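Local coordinates for protein oxalate oxidase 1 (Hordeum vulgare, PDB 1FI2) that oxidises oxalate with molecular oxygen to carbon dioxide and hydrogen peroxide at a manganese centre, and also has superoxide dismutase activity, at residues 164-176 with 189-201. Residues are numbered along the deposited sequence; the frame is centred on the assembly and turned at random.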
ATOM      1  N   PRO A 164      -3.928  20.885 -22.534  1.00  4.29           N
ATOM      2  CA  PRO A 164      -4.523  21.957 -23.315  1.00  4.56           C
ATOM      3  C   PRO A 164      -5.998  22.153 -23.013  1.00  4.52           C
ATOM      4  O   PRO A 164      -6.442  23.260 -22.692  1.00  4.28           O
ATOM      5  CB  PRO A 164      -4.277  21.556 -24.764  1.00  4.44           C
ATOM      6  CG  PRO A 164      -3.126  20.605 -24.703  1.00  4.58           C
ATOM      7  CD  PRO A 164      -3.309  19.853 -23.400  1.00  4.35           C
ATOM      8  N   LEU A 165      -6.781  21.077 -23.056  1.00  4.52           N
ATOM      9  CA  LEU A 165      -8.212  21.160 -22.776  1.00  4.67           C
ATOM     10  C   LEU A 165      -8.507  21.615 -21.355  1.00  5.05           C
ATOM     11  O   LEU A 165      -9.416  22.427 -21.155  1.00  4.84           O
ATOM     12  CB  LEU A 165      -8.889  19.822 -23.079  1.00  4.48           C
ATOM     13  CG  LEU A 165     -10.392  19.715 -22.811  1.00  4.60           C
ATOM     14  CD1 LEU A 165     -11.176  20.673 -23.694  1.00  4.83           C
ATOM     15  CD2 LEU A 165     -10.869  18.283 -23.030  1.00  4.99           C
ATOM     16  N   THR A 166      -7.752  21.157 -20.362  1.00  5.00           N
ATOM     17  CA  THR A 166      -7.996  21.582 -18.983  1.00  5.15           C
ATOM     18  C   THR A 166      -7.625  23.042 -18.771  1.00  5.26           C
ATOM     19  O   THR A 166      -8.350  23.795 -18.115  1.00  5.10           O
ATOM     20  CB  THR A 166      -7.238  20.678 -17.994  1.00  5.18           C
ATOM     21  OG1 THR A 166      -7.675  19.322 -18.185  1.00  4.98           O
ATOM     22  CG2 THR A 166      -7.501  21.095 -16.557  1.00  5.36           C
ATOM     23  N   LEU A 167      -6.505  23.481 -19.338  1.00  5.70           N
ATOM     24  CA  LEU A 167      -6.056  24.852 -19.198  1.00  6.08           C
ATOM     25  C   LEU A 167      -6.980  25.884 -19.846  1.00  5.67           C
ATOM     26  O   LEU A 167      -7.200  26.957 -19.275  1.00  5.66           O
ATOM     27  CB  LEU A 167      -4.710  25.078 -19.884  1.00  7.12           C
ATOM     28  CG  LEU A 167      -3.373  25.103 -19.189  1.00  8.03           C
ATOM     29  CD1 LEU A 167      -2.378  25.872 -20.075  1.00  8.08           C
ATOM     30  CD2 LEU A 167      -3.377  25.732 -17.805  1.00  7.63           C
ATOM     31  N   PHE A 168      -7.453  25.591 -21.056  1.00  5.69           N
ATOM     32  CA  PHE A 168      -8.253  26.539 -21.807  1.00  5.77           C
ATOM     33  C   PHE A 168      -9.725  26.226 -21.965  1.00  5.98           C
ATOM     34  O   PHE A 168     -10.446  27.138 -22.404  1.00  6.29           O
ATOM     35  CB  PHE A 168      -7.613  26.699 -23.209  1.00  5.71           C
ATOM     36  CG  PHE A 168      -6.165  27.115 -23.138  1.00  5.70           C
ATOM     37  CD1 PHE A 168      -5.161  26.247 -23.535  1.00  5.74           C
ATOM     38  CD2 PHE A 168      -5.811  28.363 -22.657  1.00  5.62           C
ATOM     39  CE1 PHE A 168      -3.831  26.620 -23.462  1.00  5.63           C
ATOM     40  CE2 PHE A 168      -4.486  28.745 -22.578  1.00  5.93           C
ATOM     41  CZ  PHE A 168      -3.493  27.868 -22.980  1.00  5.69           C
ATOM     42  N   GLY A 169     -10.198  25.037 -21.615  1.00  5.54           N
ATOM     43  CA  GLY A 169     -11.596  24.698 -21.820  1.00  5.54           C
ATOM     44  C   GLY A 169     -12.238  23.910 -20.691  1.00  5.47           C
ATOM     45  O   GLY A 169     -13.097  23.061 -20.954  1.00  5.52           O
ATOM     46  N   SER A 170     -11.801  24.149 -19.456  1.00  5.50           N
ATOM     47  CA  SER A 170     -12.398  23.454 -18.308  1.00  5.23           C
ATOM     48  C   SER A 170     -13.839  23.899 -18.153  1.00  5.67           C
ATOM     49  O   SER A 170     -14.249  24.859 -18.827  1.00  6.00           O
ATOM     50  CB  SER A 170     -11.589  23.699 -17.041  1.00  4.96           C
ATOM     51  OG  SER A 170     -11.434  25.067 -16.705  1.00  5.15           O
ATOM     52  N   ASP A 171     -14.601  23.430 -17.169  1.00  6.11           N
ATOM     53  CA  ASP A 171     -15.980  23.886 -16.987  1.00  6.57           C
ATOM     54  C   ASP A 171     -16.277  24.393 -15.588  1.00  6.52           C
ATOM     55  O   ASP A 171     -16.457  23.583 -14.674  1.00  6.08           O
ATOM     56  CB  ASP A 171     -16.926  22.711 -17.296  1.00  7.96           C
ATOM     57  CG  ASP A 171     -16.895  22.222 -18.726  1.00  9.21           C
ATOM     58  OD1 ASP A 171     -17.342  22.962 -19.629  1.00 10.60           O
ATOM     59  OD2 ASP A 171     -16.416  21.093 -18.979  1.00 10.64           O
ATOM     60  N   PRO A 172     -16.361  25.703 -15.391  1.00  5.97           N
ATOM     61  CA  PRO A 172     -16.138  26.718 -16.402  1.00  6.18           C
ATOM     62  C   PRO A 172     -14.671  27.085 -16.543  1.00  5.88           C
ATOM     63  O   PRO A 172     -13.826  26.541 -15.832  1.00  5.84           O
ATOM     64  CB  PRO A 172     -16.884  27.920 -15.813  1.00  6.50           C
ATOM     65  CG  PRO A 172     -16.646  27.792 -14.346  1.00  6.33           C
ATOM     66  CD  PRO A 172     -16.662  26.315 -14.064  1.00  6.08           C
ATOM     67  N   PRO A 173     -14.283  27.755 -17.621  1.00  5.76           N
ATOM     68  CA  PRO A 173     -12.887  28.019 -17.908  1.00  5.71           C
ATOM     69  C   PRO A 173     -12.160  28.812 -16.834  1.00  5.65           C
ATOM     70  O   PRO A 173     -12.753  29.619 -16.110  1.00  6.17           O
ATOM     71  CB  PRO A 173     -12.921  28.814 -19.212  1.00  5.73           C
ATOM     72  CG  PRO A 173     -14.259  28.560 -19.811  1.00  5.92           C
ATOM     73  CD  PRO A 173     -15.190  28.328 -18.645  1.00  5.86           C
ATOM     74  N   ILE A 174     -10.853  28.589 -16.720  1.00  5.58           N
ATOM     75  CA  ILE A 174     -10.022  29.322 -15.760  1.00  5.68           C
ATOM     76  C   ILE A 174     -10.093  30.786 -16.190  1.00  5.95           C
ATOM     77  O   ILE A 174      -9.997  31.079 -17.389  1.00  6.23           O
ATOM     78  CB  ILE A 174      -8.568  28.822 -15.809  1.00  5.28           C
ATOM     79  CG1 ILE A 174      -8.484  27.336 -15.443  1.00  5.31           C
ATOM     80  CG2 ILE A 174      -7.670  29.644 -14.894  1.00  5.75           C
ATOM     81  CD1 ILE A 174      -7.148  26.677 -15.742  1.00  5.01           C
ATOM     82  N   PRO A 175     -10.302  31.703 -15.261  1.00  6.25           N
ATOM     83  CA  PRO A 175     -10.406  33.115 -15.601  1.00  6.41           C
ATOM     84  C   PRO A 175      -9.230  33.557 -16.454  1.00  6.34           C
ATOM     85  O   PRO A 175      -8.078  33.256 -16.147  1.00  6.51           O
ATOM     86  CB  PRO A 175     -10.457  33.818 -14.253  1.00  6.40           C
ATOM     87  CG  PRO A 175     -11.000  32.791 -13.313  1.00  6.79           C
ATOM     88  CD  PRO A 175     -10.457  31.468 -13.808  1.00  6.28           C
ATOM     89  N   THR A 176      -9.477  34.457 -17.405  1.00  6.94           N
ATOM     90  CA  THR A 176      -8.412  34.989 -18.256  1.00  7.81           C
ATOM     91  C   THR A 176      -7.286  35.645 -17.491  1.00  7.74           C
ATOM     92  O   THR A 176      -6.113  35.332 -17.738  1.00  7.44           O
ATOM     93  CB  THR A 176      -8.982  35.872 -19.378  1.00  8.44           C
ATOM     94  OG1 THR A 176      -9.713  35.010 -20.268  1.00  8.58           O
ATOM     95  CG2 THR A 176      -7.893  36.579 -20.169  1.00  8.46           C
ATOM     96  N   VAL A 189      -4.145  36.914 -26.493  1.00  7.61           N
ATOM     97  CA  VAL A 189      -3.537  35.613 -26.772  1.00  7.76           C
ATOM     98  C   VAL A 189      -4.284  34.528 -26.003  1.00  7.48           C
ATOM     99  O   VAL A 189      -4.618  33.474 -26.547  1.00  7.12           O
ATOM    100  CB  VAL A 189      -2.040  35.604 -26.425  1.00  8.03           C
ATOM    101  CG1 VAL A 189      -1.424  34.231 -26.655  1.00  8.33           C
ATOM    102  CG2 VAL A 189      -1.295  36.658 -27.239  1.00  8.48           C
ATOM    103  N   VAL A 190      -4.598  34.805 -24.736  1.00  7.59           N
ATOM    104  CA  VAL A 190      -5.343  33.852 -23.915  1.00  7.85           C
ATOM    105  C   VAL A 190      -6.720  33.578 -24.503  1.00  8.11           C
ATOM    106  O   VAL A 190      -7.120  32.414 -24.617  1.00  8.16           O
ATOM    107  CB  VAL A 190      -5.458  34.332 -22.459  1.00  7.86           C
ATOM    108  CG1 VAL A 190      -6.341  33.411 -21.628  1.00  8.11           C
ATOM    109  CG2 VAL A 190      -4.072  34.429 -21.830  1.00  8.31           C
ATOM    110  N   GLU A 191      -7.427  34.623 -24.940  1.00  8.19           N
ATOM    111  CA  GLU A 191      -8.745  34.446 -25.543  1.00  8.65           C
ATOM    112  C   GLU A 191      -8.669  33.660 -26.845  1.00  8.19           C
ATOM    113  O   GLU A 191      -9.570  32.871 -27.143  1.00  8.13           O
ATOM    114  CB  GLU A 191      -9.463  35.779 -25.732  1.00  9.47           C
ATOM    115  CG  GLU A 191      -9.786  36.518 -24.452  1.00 10.84           C
ATOM    116  CD  GLU A 191     -10.804  35.880 -23.538  1.00 11.66           C
ATOM    117  OE1 GLU A 191     -11.395  34.831 -23.870  1.00 12.28           O
ATOM    118  OE2 GLU A 191     -11.034  36.432 -22.435  1.00 12.45           O
ATOM    119  N   LEU A 192      -7.610  33.835 -27.633  1.00  7.85           N
ATOM    120  CA  LEU A 192      -7.455  33.077 -28.873  1.00  8.33           C
ATOM    121  C   LEU A 192      -7.353  31.586 -28.545  1.00  7.85           C
ATOM    122  O   LEU A 192      -8.007  30.751 -29.166  1.00  8.70           O
ATOM    123  CB  LEU A 192      -6.225  33.528 -29.651  1.00  8.39           C
ATOM    124  CG  LEU A 192      -5.815  32.683 -30.862  1.00  9.09           C
ATOM    125  CD1 LEU A 192      -6.814  32.840 -31.997  1.00  9.34           C
ATOM    126  CD2 LEU A 192      -4.412  33.047 -31.316  1.00  9.43           C
ATOM    127  N   LEU A 193      -6.529  31.246 -27.554  1.00  7.65           N
ATOM    128  CA  LEU A 193      -6.386  29.859 -27.117  1.00  7.20           C
ATOM    129  C   LEU A 193      -7.702  29.293 -26.612  1.00  7.34           C
ATOM    130  O   LEU A 193      -8.101  28.190 -27.003  1.00  7.71           O
ATOM    131  CB  LEU A 193      -5.280  29.767 -26.059  1.00  6.96           C
ATOM    132  CG  LEU A 193      -3.853  29.886 -26.612  1.00  6.83           C
ATOM    133  CD1 LEU A 193      -2.907  30.432 -25.556  1.00  6.88           C
ATOM    134  CD2 LEU A 193      -3.366  28.538 -27.128  1.00  7.15           C
ATOM    135  N   LYS A 194      -8.430  30.040 -25.782  1.00  7.52           N
ATOM    136  CA  LYS A 194      -9.720  29.600 -25.269  1.00  7.59           C
ATOM    137  C   LYS A 194     -10.724  29.312 -26.376  1.00  7.69           C
ATOM    138  O   LYS A 194     -11.481  28.337 -26.307  1.00  7.50           O
ATOM    139  CB  LYS A 194     -10.331  30.627 -24.311  1.00  7.41           C
ATOM    140  CG  LYS A 194      -9.697  30.686 -22.931  1.00  7.64           C
ATOM    141  CD  LYS A 194     -10.480  31.634 -22.028  1.00  7.52           C
ATOM    142  CE  LYS A 194      -9.975  31.589 -20.598  1.00  7.36           C
ATOM    143  NZ  LYS A 194     -10.824  32.397 -19.676  1.00  7.30           N
ATOM    144  N   SER A 195     -10.723  30.108 -27.446  1.00  8.12           N
ATOM    145  CA  SER A 195     -11.641  29.931 -28.559  1.00  8.64           C
ATOM    146  C   SER A 195     -11.468  28.595 -29.269  1.00  8.93           C
ATOM    147  O   SER A 195     -12.419  28.078 -29.861  1.00  9.77           O
ATOM    148  CB  SER A 195     -11.507  31.087 -29.559  1.00  8.60           C
ATOM    149  OG  SER A 195     -10.375  30.922 -30.394  1.00  9.02           O
ATOM    150  N   LYS A 196     -10.282  27.996 -29.210  1.00  8.68           N
ATOM    151  CA  LYS A 196     -10.010  26.718 -29.838  1.00  9.00           C
ATOM    152  C   LYS A 196     -10.489  25.526 -29.021  1.00  8.94           C
ATOM    153  O   LYS A 196     -10.543  24.408 -29.542  1.00  8.49           O
ATOM    154  CB  LYS A 196      -8.499  26.574 -30.079  1.00  9.50           C
ATOM    155  CG  LYS A 196      -7.846  27.765 -30.760  1.00  9.98           C
ATOM    156  CD  LYS A 196      -8.358  27.959 -32.177  1.00 10.86           C
ATOM    157  CE  LYS A 196      -7.684  29.148 -32.843  1.00 11.53           C
ATOM    158  NZ  LYS A 196      -8.198  29.359 -34.227  1.00 12.21           N
ATOM    159  N   PHE A 197     -10.766  25.722 -27.733  1.00  9.28           N
ATOM    160  CA  PHE A 197     -11.203  24.642 -26.859  1.00 10.13           C
ATOM    161  C   PHE A 197     -12.592  24.878 -26.285  1.00 12.15           C
ATOM    162  O   PHE A 197     -13.036  24.143 -25.396  1.00 12.17           O
ATOM    163  CB  PHE A 197     -10.204  24.423 -25.709  1.00  8.61           C
ATOM    164  CG  PHE A 197      -8.858  23.948 -26.195  1.00  7.46           C
ATOM    165  CD1 PHE A 197      -7.882  24.861 -26.547  1.00  6.87           C
ATOM    166  CD2 PHE A 197      -8.603  22.594 -26.340  1.00  7.02           C
ATOM    167  CE1 PHE A 197      -6.660  24.433 -27.027  1.00  6.70           C
ATOM    168  CE2 PHE A 197      -7.377  22.159 -26.807  1.00  6.48           C
ATOM    169  CZ  PHE A 197      -6.409  23.081 -27.153  1.00  6.40           C
ATOM    170  N   ALA A 198     -13.379  25.732 -26.933  1.00 14.34           N
ATOM    171  CA  ALA A 198     -14.735  26.033 -26.491  1.00 16.87           C
ATOM    172  C   ALA A 198     -15.727  24.906 -26.731  1.00 18.58           C
ATOM    173  O   ALA A 198     -16.785  24.852 -26.094  1.00 19.09           O
ATOM    174  CB  ALA A 198     -15.218  27.301 -27.194  1.00 16.86           C
ATOM    175  N   GLY A 199     -15.431  23.976 -27.629  1.00 20.59           N
ATOM    176  CA  GLY A 199     -16.285  22.860 -27.959  1.00 23.08           C
ATOM    177  C   GLY A 199     -16.353  21.748 -26.931  1.00 24.77           C
ATOM    178  O   GLY A 199     -17.259  20.910 -26.994  1.00 25.15           O
ATOM    179  N   GLY A 200     -15.388  21.671 -26.023  1.00 26.11           N
ATOM    180  CA  GLY A 200     -15.368  20.653 -24.986  1.00 27.65           C
ATOM    181  C   GLY A 200     -14.489  19.463 -25.346  1.00 28.68           C
ATOM    182  O   GLY A 200     -14.541  18.423 -24.688  1.00 28.74           O
ATOM    183  N   SER A 201     -13.681  19.608 -26.390  1.00 29.42           N
ATOM    184  CA  SER A 201     -12.787  18.543 -26.825  1.00 30.04           C
ATOM    185  C   SER A 201     -11.556  19.129 -27.510  1.00 30.15           C
ATOM    186  O   SER A 201     -10.599  18.372 -27.766  1.00 30.01           O
ATOM    187  CB  SER A 201     -13.511  17.574 -27.759  1.00 30.39           C
ATOM    188  OG  SER A 201     -13.997  18.235 -28.915  1.00 30.79           O
ATOM    189  OXT SER A 201     -11.558  20.352 -27.765  1.00 30.09           O
TER
HETATM  190  O   HOH W   1     -12.684  27.679 -23.830  1.00  9.90           O
HETATM  191  O   HOH W   2     -14.728  23.506 -23.178  1.00 18.45           O
HETATM  192  O   HOH W   3     -15.746  19.808 -22.016  1.00 35.03           O
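Lys194 reaches from helix 187-196 to the turn leading into helix 176-183 and the first residue of that helix. Its chain is extended beyond CG, and NZ donates to two acceptors. One is the carbonyl of Ile174 (NZ to O 2.8 Å), met 20° from the carbonyl plane. The other is the hydroxyl of Thr176 (NZ to OG1 2.9 Å). That hydroxyl in turn donates a hydrogen bond to Glu191 (OG1 to OE2 2.9 Å), from above the carboxylate plane. Thr176 OG1 is thus acceptor and donor at once. With CG2 anti to the backbone N (OG1 at chi1 -68°), the methyl of Thr176 packs on Val190 CG1.

Two waters satisfy backbone carbonyls in pairs. One donates to Phe168 O and Lys194 O, the other to Gly169 O and Phe197 O. The side chains nearby meet through apolar contacts. Leu193 CB makes a CH-pi contact over one face of the Phe168 ring, 3.8 Å from its centroid. Just after the helix, the Phe197 ring meets Pro164 CB through CZ at 3.5 Å. The C-terminal carboxylate of Ser201 forms a salt bridge with Arg184 of a second subunit.

A methionine in place of Lys194 would probably leave Ile174 O and Thr176 OG1 without this donor, and take from Glu191 the positive charge on the far side of the hydroxyl. The hydrogen bonds from lysine through hydroxyl to carboxylate imply a polar tie between helix 187-196 and the start of helix 176-183, beside the apolar contact with helix 163-169.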